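Local coordinates for protein-glutamine gamma-glutamyltransferase (Pagrus major, PDB 1G0D) that probably catalyses calcium-dependent cross-linking of proteins, joining peptide-bound glutamine to the amino group of lysine or to small primary amines, at residues 134-139 with 153-158; 194-199 with 220-225; 213-218 with 284-289; 254-259 with 280-285. All coordinates share one frame; numbering follows the deposited sequence.

Contact 1: 134-139 with 153-158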
loop_
_atom_site.group_PDB
_atom_site.type_symbol
_atom_site.label_atom_id
_atom_site.label_comp_id
_atom_site.label_asym_id
_atom_site.label_seq_id
_atom_site.Cartn_x
_atom_site.Cartn_y
_atom_site.Cartn_z
ATOM N N PHE A 134 7.284 6.559 -16.668
ATOM C CA PHE A 134 7.005 5.302 -17.347
ATOM C C PHE A 134 5.727 5.536 -18.174
ATOM O O PHE A 134 4.906 6.374 -17.825
ATOM C CB PHE A 134 6.779 4.197 -16.296
ATOM C CG PHE A 134 8.054 3.638 -15.721
ATOM C CD1 PHE A 134 8.462 3.970 -14.429
ATOM C CD2 PHE A 134 8.880 2.825 -16.483
ATOM C CE1 PHE A 134 9.682 3.505 -13.919
ATOM C CE2 PHE A 134 10.105 2.354 -15.980
ATOM C CZ PHE A 134 10.506 2.694 -14.708
ATOM N N ASN A 135 5.544 4.784 -19.258
ATOM C CA ASN A 135 4.385 4.954 -20.131
ATOM C C ASN A 135 3.613 3.669 -20.361
ATOM O O ASN A 135 3.862 2.973 -21.343
ATOM C CB ASN A 135 4.851 5.454 -21.487
ATOM C CG ASN A 135 3.787 6.205 -22.206
ATOM O OD1 ASN A 135 2.625 6.161 -21.812
ATOM N ND2 ASN A 135 4.156 6.913 -23.265
ATOM N N PRO A 136 2.677 3.321 -19.456
ATOM C CA PRO A 136 1.897 2.093 -19.636
ATOM C C PRO A 136 0.871 2.168 -20.756
ATOM O O PRO A 136 0.172 1.195 -21.000
ATOM C CB PRO A 136 1.225 1.866 -18.277
ATOM C CG PRO A 136 1.332 3.115 -17.550
ATOM C CD PRO A 136 2.354 4.008 -18.202
ATOM N N TRP A 137 0.757 3.317 -21.421
ATOM C CA TRP A 137 -0.176 3.435 -22.527
ATOM C C TRP A 137 0.536 3.227 -23.852
ATOM O O TRP A 137 -0.114 3.125 -24.883
ATOM C CB TRP A 137 -0.793 4.799 -22.568
ATOM C CG TRP A 137 -1.707 5.057 -21.482
ATOM C CD1 TRP A 137 -3.025 4.749 -21.439
ATOM C CD2 TRP A 137 -1.391 5.698 -20.246
ATOM N NE1 TRP A 137 -3.570 5.159 -20.234
ATOM C CE2 TRP A 137 -2.589 5.740 -19.482
ATOM C CE3 TRP A 137 -0.211 6.241 -19.702
ATOM C CZ2 TRP A 137 -2.640 6.308 -18.190
ATOM C CZ3 TRP A 137 -0.267 6.801 -18.405
ATOM C CH2 TRP A 137 -1.477 6.823 -17.673
ATOM N N CYS A 138 1.868 3.209 -23.828
ATOM C CA CYS A 138 2.671 3.012 -25.026
ATOM C C CYS A 138 2.967 1.530 -25.198
ATOM O O CYS A 138 3.631 0.927 -24.373
ATOM C CB CYS A 138 3.968 3.765 -24.890
ATOM S SG CYS A 138 5.164 3.214 -26.069
ATOM N N ARG A 139 2.509 0.947 -26.296
ATOM C CA ARG A 139 2.655 -0.488 -26.497
ATOM C C ARG A 139 3.996 -1.097 -26.481
ATOM O O ARG A 139 4.083 -2.299 -26.322
ATOM C CB ARG A 139 1.973 -0.921 -27.765
ATOM C CG ARG A 139 2.108 0.078 -28.827
ATOM C CD ARG A 139 1.994 -0.600 -30.125
ATOM N NE ARG A 139 2.921 -1.705 -30.219
ATOM C CZ ARG A 139 2.531 -2.974 -30.308
ATOM N NH1 ARG A 139 1.220 -3.278 -30.308
ATOM N NH2 ARG A 139 3.457 -3.929 -30.434
ATOM N N GLU A 153 -7.461 3.432 -13.009
ATOM C CA GLU A 153 -7.514 3.091 -11.599
ATOM C C GLU A 153 -6.121 2.859 -11.043
ATOM O O GLU A 153 -5.743 3.433 -10.025
ATOM C CB GLU A 153 -8.329 1.822 -11.386
ATOM C CG GLU A 153 -8.293 1.298 -9.939
ATOM C CD GLU A 153 -8.951 2.243 -8.922
ATOM O OE1 GLU A 153 -9.685 3.162 -9.343
ATOM O OE2 GLU A 153 -8.740 2.072 -7.695
ATOM N N TYR A 154 -5.350 2.032 -11.740
ATOM C CA TYR A 154 -4.007 1.692 -11.305
ATOM C C TYR A 154 -2.885 2.699 -11.541
ATOM O O TYR A 154 -1.780 2.484 -11.057
ATOM C CB TYR A 154 -3.630 0.354 -11.891
ATOM C CG TYR A 154 -4.674 -0.692 -11.635
ATOM C CD1 TYR A 154 -5.304 -0.768 -10.385
ATOM C CD2 TYR A 154 -5.025 -1.615 -12.631
ATOM C CE1 TYR A 154 -6.245 -1.734 -10.130
ATOM C CE2 TYR A 154 -5.971 -2.599 -12.391
ATOM C CZ TYR A 154 -6.573 -2.651 -11.134
ATOM O OH TYR A 154 -7.460 -3.657 -10.862
ATOM N N VAL A 155 -3.138 3.766 -12.295
ATOM C CA VAL A 155 -2.122 4.814 -12.494
ATOM C C VAL A 155 -2.733 6.179 -12.201
ATOM O O VAL A 155 -2.231 6.932 -11.382
ATOM C CB VAL A 155 -1.529 4.934 -13.930
ATOM C CG1 VAL A 155 -0.601 6.157 -13.980
ATOM C CG2 VAL A 155 -0.732 3.728 -14.297
ATOM N N MET A 156 -3.842 6.486 -12.842
ATOM C CA MET A 156 -4.464 7.786 -12.679
ATOM C C MET A 156 -5.316 8.070 -11.469
ATOM O O MET A 156 -5.491 9.218 -11.109
ATOM C CB MET A 156 -5.242 8.095 -13.947
ATOM C CG MET A 156 -4.317 8.108 -15.162
ATOM S SD MET A 156 -3.342 9.560 -15.071
ATOM C CE MET A 156 -1.951 9.035 -15.752
ATOM N N ASN A 157 -5.870 7.054 -10.831
ATOM C CA ASN A 157 -6.697 7.324 -9.663
ATOM C C ASN A 157 -5.871 7.690 -8.423
ATOM O O ASN A 157 -4.896 7.010 -8.085
ATOM C CB ASN A 157 -7.577 6.135 -9.359
ATOM C CG ASN A 157 -8.632 6.496 -8.371
ATOM O OD1 ASN A 157 -8.520 7.532 -7.714
ATOM N ND2 ASN A 157 -9.662 5.672 -8.246
ATOM N N GLU A 158 -6.238 8.771 -7.751
ATOM C CA GLU A 158 -5.474 9.206 -6.580
ATOM C C GLU A 158 -6.113 8.825 -5.241
ATOM O O GLU A 158 -5.531 9.047 -4.172
ATOM C CB GLU A 158 -5.273 10.719 -6.607
ATOM C CG GLU A 158 -4.263 11.250 -7.628
ATOM C CD GLU A 158 -4.284 12.773 -7.710
ATOM O OE1 GLU A 158 -5.329 13.339 -8.123
ATOM O OE2 GLU A 158 -3.270 13.404 -7.345
#
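Trp137 and Pro136, the two central residues of a type I beta turn running from Asn135 to Cys138, meet Val155 and Met156 in the C-terminal part of helix 148-156. The two methyls of Val155 divide the work. With CG1 anti to the backbone N (chi1 174°), Val155 CG1 reaches Trp137 CH2 at 3.9 Å while CG2 meets Pro136 CG, also at 3.9 Å. Met156 makes a Met-aromatic contact: its SD lies 5.4 Å from the centroid of the Trp137 six-membered ring, oblique to it, and Met156 CG sits 3.9 Å from Trp137 CZ2. The closer approach of the Met156 methyl is doubtful in the model. Behind this shell, Pro136 CG covers one face of the indole near its rim, and Arg23 adds a cation-pi contact. Following strand 121-133, the turn joins the N-terminal beta-sandwich to the catalytic core that helix 148-156 enters. It is closed by Cys138 N bonding Asn135 O at 3.2 Å, and Asn135 N is itself bonded to Asp141 OD2. Asn135 OD1 lies in the indole plane at the ring edge and takes a weak bond from Trp137 N at 3.4 Å.

Contact 2: 194-199 with 220-225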
loop_
_atom_site.group_PDB
_atom_site.type_symbol
_atom_site.label_atom_id
_atom_site.label_comp_id
_atom_site.label_asym_id
_atom_site.label_seq_id
_atom_site.Cartn_x
_atom_site.Cartn_y
_atom_site.Cartn_z
ATOM N N ASN A 194 18.450 9.090 -3.235
ATOM C CA ASN A 194 19.036 8.880 -1.917
ATOM C C ASN A 194 19.229 7.427 -1.573
ATOM O O ASN A 194 19.492 7.071 -0.411
ATOM C CB ASN A 194 18.153 9.533 -0.864
ATOM C CG ASN A 194 18.294 11.019 -0.871
ATOM O OD1 ASN A 194 19.261 11.533 -0.346
ATOM N ND2 ASN A 194 17.351 11.724 -1.482
ATOM N N SER A 195 19.091 6.579 -2.576
ATOM C CA SER A 195 19.251 5.173 -2.323
ATOM C C SER A 195 20.725 4.825 -2.333
ATOM O O SER A 195 21.554 5.527 -2.907
ATOM C CB SER A 195 18.487 4.335 -3.360
ATOM O OG SER A 195 19.165 4.233 -4.609
ATOM N N PRO A 196 21.072 3.732 -1.664
ATOM C CA PRO A 196 22.454 3.264 -1.588
ATOM C C PRO A 196 23.155 3.242 -2.928
ATOM O O PRO A 196 24.311 3.666 -3.053
ATOM C CB PRO A 196 22.317 1.872 -1.007
ATOM C CG PRO A 196 21.081 1.983 -0.140
ATOM C CD PRO A 196 20.158 2.896 -0.867
ATOM N N ALA A 197 22.452 2.743 -3.931
ATOM C CA ALA A 197 23.023 2.626 -5.269
ATOM C C ALA A 197 23.362 3.948 -5.884
ATOM O O ALA A 197 24.388 4.087 -6.543
ATOM C CB ALA A 197 22.068 1.904 -6.169
ATOM N N ALA A 198 22.476 4.912 -5.697
ATOM C CA ALA A 198 22.669 6.223 -6.268
ATOM C C ALA A 198 23.812 6.920 -5.536
ATOM O O ALA A 198 24.571 7.709 -6.130
ATOM C CB ALA A 198 21.357 7.030 -6.160
ATOM N N LEU A 199 23.951 6.618 -4.245
ATOM C CA LEU A 199 25.007 7.241 -3.471
ATOM C C LEU A 199 26.360 6.604 -3.821
ATOM O O LEU A 199 27.347 7.301 -4.060
ATOM C CB LEU A 199 24.672 7.140 -1.979
ATOM C CG LEU A 199 23.357 7.860 -1.630
ATOM C CD1 LEU A 199 23.011 7.640 -0.195
ATOM C CD2 LEU A 199 23.452 9.337 -1.860
ATOM N N THR A 220 10.544 -0.084 -3.391
ATOM C CA THR A 220 10.080 -0.953 -2.327
ATOM C C THR A 220 11.078 -1.022 -1.171
ATOM O O THR A 220 10.703 -1.118 0.011
ATOM C CB THR A 220 9.840 -2.329 -2.870
ATOM O OG1 THR A 220 8.766 -2.253 -3.799
ATOM C CG2 THR A 220 9.427 -3.277 -1.793
ATOM N N ALA A 221 12.361 -0.943 -1.514
ATOM C CA ALA A 221 13.415 -1.019 -0.512
ATOM C C ALA A 221 13.562 0.249 0.327
ATOM O O ALA A 221 13.867 0.178 1.526
ATOM C CB ALA A 221 14.727 -1.362 -1.190
ATOM N N MET A 222 13.328 1.405 -0.286
ATOM C CA MET A 222 13.469 2.684 0.416
ATOM C C MET A 222 12.317 3.088 1.333
ATOM O O MET A 222 12.500 3.912 2.242
ATOM C CB MET A 222 13.707 3.792 -0.597
ATOM C CG MET A 222 15.044 3.669 -1.296
ATOM S SD MET A 222 16.349 4.426 -0.312
ATOM C CE MET A 222 15.443 5.951 0.308
ATOM N N VAL A 223 11.135 2.521 1.096
ATOM C CA VAL A 223 9.970 2.868 1.911
ATOM C C VAL A 223 10.151 2.598 3.387
ATOM O O VAL A 223 9.742 3.409 4.213
ATOM C CB VAL A 223 8.712 2.163 1.415
ATOM C CG1 VAL A 223 7.512 2.502 2.309
ATOM C CG2 VAL A 223 8.456 2.598 0.004
ATOM N N ASN A 224 10.758 1.472 3.734
ATOM C CA ASN A 224 10.978 1.206 5.134
ATOM C C ASN A 224 12.292 0.526 5.449
ATOM O O ASN A 224 13.046 1.001 6.275
ATOM C CB ASN A 224 9.839 0.379 5.706
ATOM C CG ASN A 224 10.102 -0.061 7.137
ATOM O OD1 ASN A 224 9.947 -1.225 7.489
ATOM N ND2 ASN A 224 10.501 0.880 7.968
ATOM N N SER A 225 12.587 -0.575 4.778
ATOM C CA SER A 225 13.801 -1.312 5.083
ATOM C C SER A 225 15.079 -0.497 5.217
ATOM O O SER A 225 15.921 -0.825 6.068
ATOM C CB SER A 225 14.017 -2.442 4.072
ATOM O OG SER A 225 14.762 -1.988 2.970
#
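Met222 lays its thioether against the backbone and beta carbon of Ser195, the N-cap residue of helix 196-200, among the helices of the transglutaminase catalytic core. The sulfur does nearly all the touching: Met222 SD is 3.6 Å from Ser195 CA and 3.7 Å from Ser195 CB, with Met222 CG following at 4.1 Å from the same CB. The bend of the methionine at chi2 (-85°) swings SD along the serine instead of letting the chain run straight out from its helix. Pro196 and Met222 pass alongside in opposite directions, Pro196 CD lying 4.1 Å from Met222 SD. No hydrogen bond spans the two segments, and the polar groups around the thioether find partners elsewhere. Ser195 OG forms a weak bond to Leu192 O. The Asn194 amide is held from both ends, ND2 by Glu190 O and OD1 by Arg229 NH1. The serine side chain also packs on Thr218, one turn before Met222, so Ser195 touches helix 212-223 at two successive turns. The contact thus presses the later turns of helix 212-223 against the short connection between helices 184-193 and 196-200. Pro196 also touches the loop residue Asn226, and Val223, one residue on from Met222, packs on Phe275 of helix 272-286.

Contact 3: 213-218 with 284-289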
loop_
_atom_site.group_PDB
_atom_site.type_symbol
_atom_site.label_atom_id
_atom_site.label_comp_id
_atom_site.label_asym_id
_atom_site.label_seq_id
_atom_site.Cartn_x
_atom_site.Cartn_y
_atom_site.Cartn_z
ATOM N N VAL A 213 11.651 -3.127 -13.231
ATOM C CA VAL A 213 11.991 -4.137 -12.202
ATOM C C VAL A 213 12.945 -3.532 -11.177
ATOM O O VAL A 213 12.746 -3.647 -9.975
ATOM C CB VAL A 213 12.678 -5.426 -12.803
ATOM C CG1 VAL A 213 13.303 -6.270 -11.679
ATOM C CG2 VAL A 213 11.658 -6.298 -13.559
ATOM N N TYR A 214 13.977 -2.871 -11.676
ATOM C CA TYR A 214 14.977 -2.221 -10.856
ATOM C C TYR A 214 14.370 -1.087 -10.027
ATOM O O TYR A 214 14.536 -1.036 -8.817
ATOM C CB TYR A 214 16.054 -1.677 -11.773
ATOM C CG TYR A 214 17.066 -0.807 -11.090
ATOM C CD1 TYR A 214 18.232 -1.354 -10.575
ATOM C CD2 TYR A 214 16.855 0.567 -10.943
ATOM C CE1 TYR A 214 19.152 -0.563 -9.931
ATOM C CE2 TYR A 214 17.774 1.375 -10.296
ATOM C CZ TYR A 214 18.915 0.804 -9.788
ATOM O OH TYR A 214 19.801 1.582 -9.088
ATOM N N VAL A 215 13.666 -0.173 -10.671
ATOM C CA VAL A 215 13.050 0.941 -9.982
ATOM C C VAL A 215 11.974 0.488 -8.968
ATOM O O VAL A 215 11.781 1.118 -7.923
ATOM C CB VAL A 215 12.433 1.882 -11.040
ATOM C CG1 VAL A 215 11.570 2.938 -10.400
ATOM C CG2 VAL A 215 13.540 2.515 -11.842
ATOM N N GLY A 216 11.267 -0.593 -9.280
ATOM C CA GLY A 216 10.238 -1.084 -8.385
ATOM C C GLY A 216 10.889 -1.700 -7.153
ATOM O O GLY A 216 10.423 -1.525 -6.025
ATOM N N ARG A 217 11.975 -2.439 -7.371
ATOM C CA ARG A 217 12.714 -3.053 -6.275
ATOM C C ARG A 217 13.397 -1.952 -5.417
ATOM O O ARG A 217 13.515 -2.083 -4.201
ATOM C CB ARG A 217 13.739 -4.065 -6.835
ATOM C CG ARG A 217 14.878 -4.425 -5.884
ATOM C CD ARG A 217 15.355 -5.888 -6.018
ATOM N NE ARG A 217 14.612 -6.720 -5.080
ATOM C CZ ARG A 217 15.123 -7.611 -4.228
ATOM N NH1 ARG A 217 14.307 -8.284 -3.446
ATOM N NH2 ARG A 217 16.408 -7.855 -4.157
ATOM N N THR A 218 13.834 -0.865 -6.050
ATOM C CA THR A 218 14.467 0.229 -5.324
ATOM C C THR A 218 13.462 0.999 -4.471
ATOM O O THR A 218 13.730 1.289 -3.330
ATOM C CB THR A 218 15.111 1.185 -6.278
ATOM O OG1 THR A 218 16.094 0.476 -7.032
ATOM C CG2 THR A 218 15.751 2.322 -5.536
ATOM N N ARG A 284 2.764 4.698 -8.691
ATOM C CA ARG A 284 1.719 5.260 -9.540
ATOM C C ARG A 284 2.275 6.575 -10.112
ATOM O O ARG A 284 2.268 6.776 -11.305
ATOM C CB ARG A 284 0.452 5.495 -8.732
ATOM C CG ARG A 284 -0.462 4.319 -8.814
ATOM C CD ARG A 284 -1.840 4.593 -8.267
ATOM N NE ARG A 284 -2.522 3.317 -8.001
ATOM C CZ ARG A 284 -3.789 3.217 -7.616
ATOM N NH1 ARG A 284 -4.507 4.318 -7.452
ATOM N NH2 ARG A 284 -4.356 2.030 -7.410
ATOM N N CYS A 285 2.814 7.452 -9.270
ATOM C CA CYS A 285 3.395 8.714 -9.756
ATOM C C CYS A 285 4.453 8.522 -10.842
ATOM O O CYS A 285 4.439 9.226 -11.826
ATOM C CB CYS A 285 4.030 9.508 -8.614
ATOM S SG CYS A 285 4.396 11.246 -9.026
ATOM N N LEU A 286 5.377 7.585 -10.681
ATOM C CA LEU A 286 6.406 7.398 -11.694
ATOM C C LEU A 286 5.834 6.740 -12.934
ATOM O O LEU A 286 6.490 6.689 -13.973
ATOM C CB LEU A 286 7.571 6.568 -11.145
ATOM C CG LEU A 286 8.309 7.246 -9.987
ATOM C CD1 LEU A 286 9.595 6.497 -9.652
ATOM C CD2 LEU A 286 8.651 8.669 -10.340
ATOM N N GLY A 287 4.626 6.202 -12.833
ATOM C CA GLY A 287 4.035 5.594 -14.012
ATOM C C GLY A 287 3.899 4.088 -14.038
ATOM O O GLY A 287 3.487 3.508 -15.056
ATOM N N ILE A 288 4.221 3.414 -12.950
ATOM C CA ILE A 288 4.093 1.964 -12.978
ATOM C C ILE A 288 2.746 1.599 -12.389
ATOM O O ILE A 288 2.457 1.962 -11.262
ATOM C CB ILE A 288 5.236 1.283 -12.166
ATOM C CG1 ILE A 288 6.605 1.733 -12.710
ATOM C CG2 ILE A 288 5.134 -0.211 -12.268
ATOM C CD1 ILE A 288 7.819 1.075 -12.028
ATOM N N PRO A 289 1.890 0.908 -13.156
ATOM C CA PRO A 289 0.564 0.507 -12.664
ATOM C C PRO A 289 0.667 -0.245 -11.313
ATOM O O PRO A 289 1.367 -1.268 -11.210
ATOM C CB PRO A 289 0.023 -0.366 -13.788
ATOM C CG PRO A 289 0.758 0.045 -14.954
ATOM C CD PRO A 289 2.106 0.472 -14.537
#
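Val215 in helix 212-223 and Leu286 at the end of helix 272-286 have their CA atoms 9.4 Å apart, and the second helix stops here in a Schellman motif. Gly287 takes positive phi (110°), which suits a residue without a side chain; Gly287 N bonds Arg284 O at 2.9 Å and Ile288 N bonds Leu283 O at 2.9 Å. The turn lets Leu286 and Ile288, before and after the glycine, both direct their side chains at helix 212-223. One methyl of Val215 serves both: Val215 CG1, standing anti to its own N (chi1 170°), lies 4.1 Å from Leu286 CD1 and, more loosely, 4.5 Å from Ile288 CD1. The Val215 and Leu286 side chains cross obliquely. Ile288 is extended at its second torsion (chi2 -177°), which carries CD1 out toward the valine. Beside Val215, Gly216 has no side chain, and Gly216 CA lies 4.9 Å from Ile288 CD1. Everything that touches across the contact is buried. The Val215 CG2 methyl, by contrast, is turned to the edge of the Tyr214 ring, in its plane. Phe134 packs on both Val215 and Ile288, Leu286 also rests on Cys188 of helix 184-193, and Ile288 meets Ser337 of strand 329-339, where the catalytic-core helices meet the beta-sheet.

Contact 4: 254-259 with 280-285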
loop_
_atom_site.group_PDB
_atom_site.type_symbol
_atom_site.label_atom_id
_atom_site.label_comp_id
_atom_site.label_asym_id
_atom_site.label_seq_id
_atom_site.Cartn_x
_atom_site.Cartn_y
_atom_site.Cartn_z
ATOM N N PRO A 254 1.576 13.569 3.184
ATOM C CA PRO A 254 2.183 14.176 4.382
ATOM C C PRO A 254 3.450 13.484 4.864
ATOM O O PRO A 254 4.344 14.109 5.415
ATOM C CB PRO A 254 1.059 14.132 5.414
ATOM C CG PRO A 254 -0.199 13.982 4.611
ATOM C CD PRO A 254 0.219 13.081 3.476
ATOM N N ILE A 255 3.525 12.180 4.650
ATOM C CA ILE A 255 4.703 11.409 5.018
ATOM C C ILE A 255 5.858 11.800 4.085
ATOM O O ILE A 255 6.982 12.021 4.534
ATOM C CB ILE A 255 4.443 9.913 4.837
ATOM C CG1 ILE A 255 3.455 9.433 5.882
ATOM C CG2 ILE A 255 5.720 9.171 4.872
ATOM C CD1 ILE A 255 2.795 8.144 5.501
ATOM N N LEU A 256 5.574 11.867 2.779
ATOM C CA LEU A 256 6.589 12.234 1.789
ATOM C C LEU A 256 7.071 13.682 1.950
ATOM O O LEU A 256 8.271 13.945 1.912
ATOM C CB LEU A 256 6.069 12.002 0.363
ATOM C CG LEU A 256 5.731 10.556 -0.059
ATOM C CD1 LEU A 256 5.089 10.534 -1.454
ATOM C CD2 LEU A 256 6.990 9.718 -0.086
ATOM N N GLN A 257 6.167 14.631 2.157
ATOM C CA GLN A 257 6.636 16.000 2.307
ATOM C C GLN A 257 7.496 16.112 3.573
ATOM O O GLN A 257 8.507 16.817 3.582
ATOM C CB GLN A 257 5.464 16.997 2.348
ATOM C CG GLN A 257 4.536 17.010 1.116
ATOM C CD GLN A 257 5.149 17.649 -0.172
ATOM O OE1 GLN A 257 6.343 17.968 -0.228
ATOM N NE2 GLN A 257 4.314 17.831 -1.208
ATOM N N GLN A 258 7.113 15.390 4.625
ATOM C CA GLN A 258 7.843 15.404 5.899
ATOM C C GLN A 258 9.249 14.817 5.766
ATOM O O GLN A 258 10.207 15.377 6.280
ATOM C CB GLN A 258 7.049 14.624 6.940
ATOM C CG GLN A 258 7.545 14.786 8.356
ATOM C CD GLN A 258 6.636 14.114 9.412
ATOM O OE1 GLN A 258 7.131 13.345 10.256
ATOM N NE2 GLN A 258 5.314 14.410 9.374
ATOM N N TRP A 259 9.349 13.670 5.091
ATOM C CA TRP A 259 10.617 12.990 4.818
ATOM C C TRP A 259 11.600 13.917 4.043
ATOM O O TRP A 259 12.783 14.026 4.362
ATOM C CB TRP A 259 10.331 11.741 3.974
ATOM C CG TRP A 259 11.552 11.062 3.457
ATOM C CD1 TRP A 259 12.333 10.168 4.132
ATOM C CD2 TRP A 259 12.133 11.184 2.136
ATOM N NE1 TRP A 259 13.364 9.719 3.323
ATOM C CE2 TRP A 259 13.267 10.326 2.098
ATOM C CE3 TRP A 259 11.807 11.928 0.993
ATOM C CZ2 TRP A 259 14.068 10.197 0.959
ATOM C CZ3 TRP A 259 12.607 11.793 -0.143
ATOM C CH2 TRP A 259 13.723 10.931 -0.147
ATOM N N CYS A 280 2.573 2.644 -3.212
ATOM C CA CYS A 280 1.616 2.851 -4.272
ATOM C C CYS A 280 1.655 4.258 -4.805
ATOM O O CYS A 280 1.642 4.432 -5.999
ATOM C CB CYS A 280 0.215 2.584 -3.782
ATOM S SG CYS A 280 -1.004 2.482 -5.078
ATOM N N THR A 281 1.699 5.259 -3.934
ATOM C CA THR A 281 1.713 6.672 -4.355
ATOM C C THR A 281 2.887 6.998 -5.253
ATOM O O THR A 281 2.759 7.717 -6.235
ATOM C CB THR A 281 1.818 7.624 -3.155
ATOM O OG1 THR A 281 0.515 7.902 -2.636
ATOM C CG2 THR A 281 2.406 8.923 -3.567
ATOM N N VAL A 282 4.047 6.474 -4.898
ATOM C CA VAL A 282 5.250 6.746 -5.649
ATOM C C VAL A 282 5.340 5.990 -6.976
ATOM O O VAL A 282 5.742 6.551 -7.976
ATOM C CB VAL A 282 6.527 6.441 -4.758
ATOM C CG1 VAL A 282 7.813 6.608 -5.596
ATOM C CG2 VAL A 282 6.553 7.395 -3.528
ATOM N N LEU A 283 4.984 4.719 -6.994
ATOM C CA LEU A 283 5.075 3.964 -8.231
ATOM C C LEU A 283 3.973 4.488 -9.200
ATOM O O LEU A 283 4.220 4.744 -10.388
ATOM C CB LEU A 283 4.967 2.464 -7.903
ATOM C CG LEU A 283 6.128 1.955 -7.020
ATOM C CD1 LEU A 283 5.735 0.664 -6.367
ATOM C CD2 LEU A 283 7.399 1.756 -7.835
ATOM N N ARG A 284 2.764 4.698 -8.691
ATOM C CA ARG A 284 1.719 5.260 -9.540
ATOM C C ARG A 284 2.275 6.575 -10.112
ATOM O O ARG A 284 2.268 6.776 -11.305
ATOM C CB ARG A 284 0.452 5.495 -8.732
ATOM C CG ARG A 284 -0.462 4.319 -8.814
ATOM C CD ARG A 284 -1.840 4.593 -8.267
ATOM N NE ARG A 284 -2.522 3.317 -8.001
ATOM C CZ ARG A 284 -3.789 3.217 -7.616
ATOM N NH1 ARG A 284 -4.507 4.318 -7.452
ATOM N NH2 ARG A 284 -4.356 2.030 -7.410
ATOM N N CYS A 285 2.814 7.452 -9.270
ATOM C CA CYS A 285 3.395 8.714 -9.756
ATOM C C CYS A 285 4.453 8.522 -10.842
ATOM O O CYS A 285 4.439 9.226 -11.826
ATOM C CB CYS A 285 4.030 9.508 -8.614
ATOM S SG CYS A 285 4.396 11.246 -9.026
#
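No ring, amide or other flat group takes part where Leu256 meets Thr281 and Val282; the interface is made of methyls. The indole of Trp259, about one turn along, is directed elsewhere, packing on Ile187 and Glu190 of helix 184-193 and on Val264 while its NE1 bonds Arg229 O. Leu256 is the sole residue of 254-259 that touches 280-285, and both of its branches are engaged. Leu256 CD1 and Thr281 CG2 come together tip to tip at 3.8 Å. Val282 CG2 fits against the leucine fork, 4.0 Å from Leu256 CD1 and 4.2 Å from Leu256 CD2. The first torsion of Thr281 (chi1 -87°) sets its methyl anti to the backbone N, facing the leucine, and leaves OG1 on another side. There the hydroxyl bonds Tyr177 O, with a weak bond to Ser252 OG, so the one polar side-chain atom of this buried threonine is satisfied apart from the apolar contact. The nearest CA atoms across the pair, Leu256 CA and Val282 CA, are 9.3 Å apart, and the methyls meet between them. Helix 272-286 begins with the active-site Cys272 and is the central helix of the papain-like catalytic core; the contact lies in its later half. Leu256 touches Val278 as well, one turn before Thr281 and Val282, while Ile255 packs on Val274 and Val278. Helix 253-261 therefore lies against one flank of the central helix, helix 184-193 approaches at Val282, and strand 290-298 packs on it through Cys280 and Leu283.

How the contacts relate
From the N terminus, contact 1 comes first, closing a short loop between the turn after strand 121-133 and the later part of helix 148-156. Contact 2 follows in series and folds helix 212-223 back on the start of helix 196-200. Contact 3 crosses it, since segment 213-218 lies between the two segments of contact 2 and pairs much later, with 284-289. Contact 4 opens within the span of contact 3 and ends on the same helix, sharing Arg284 and Cys285. Two bonds link contact 1 to this helix end: Phe134 N to Leu286 O and Arg284 NH1 to Asn157 O. Helix 272-286 thus gathers the core helices and the sandwich-to-core connection.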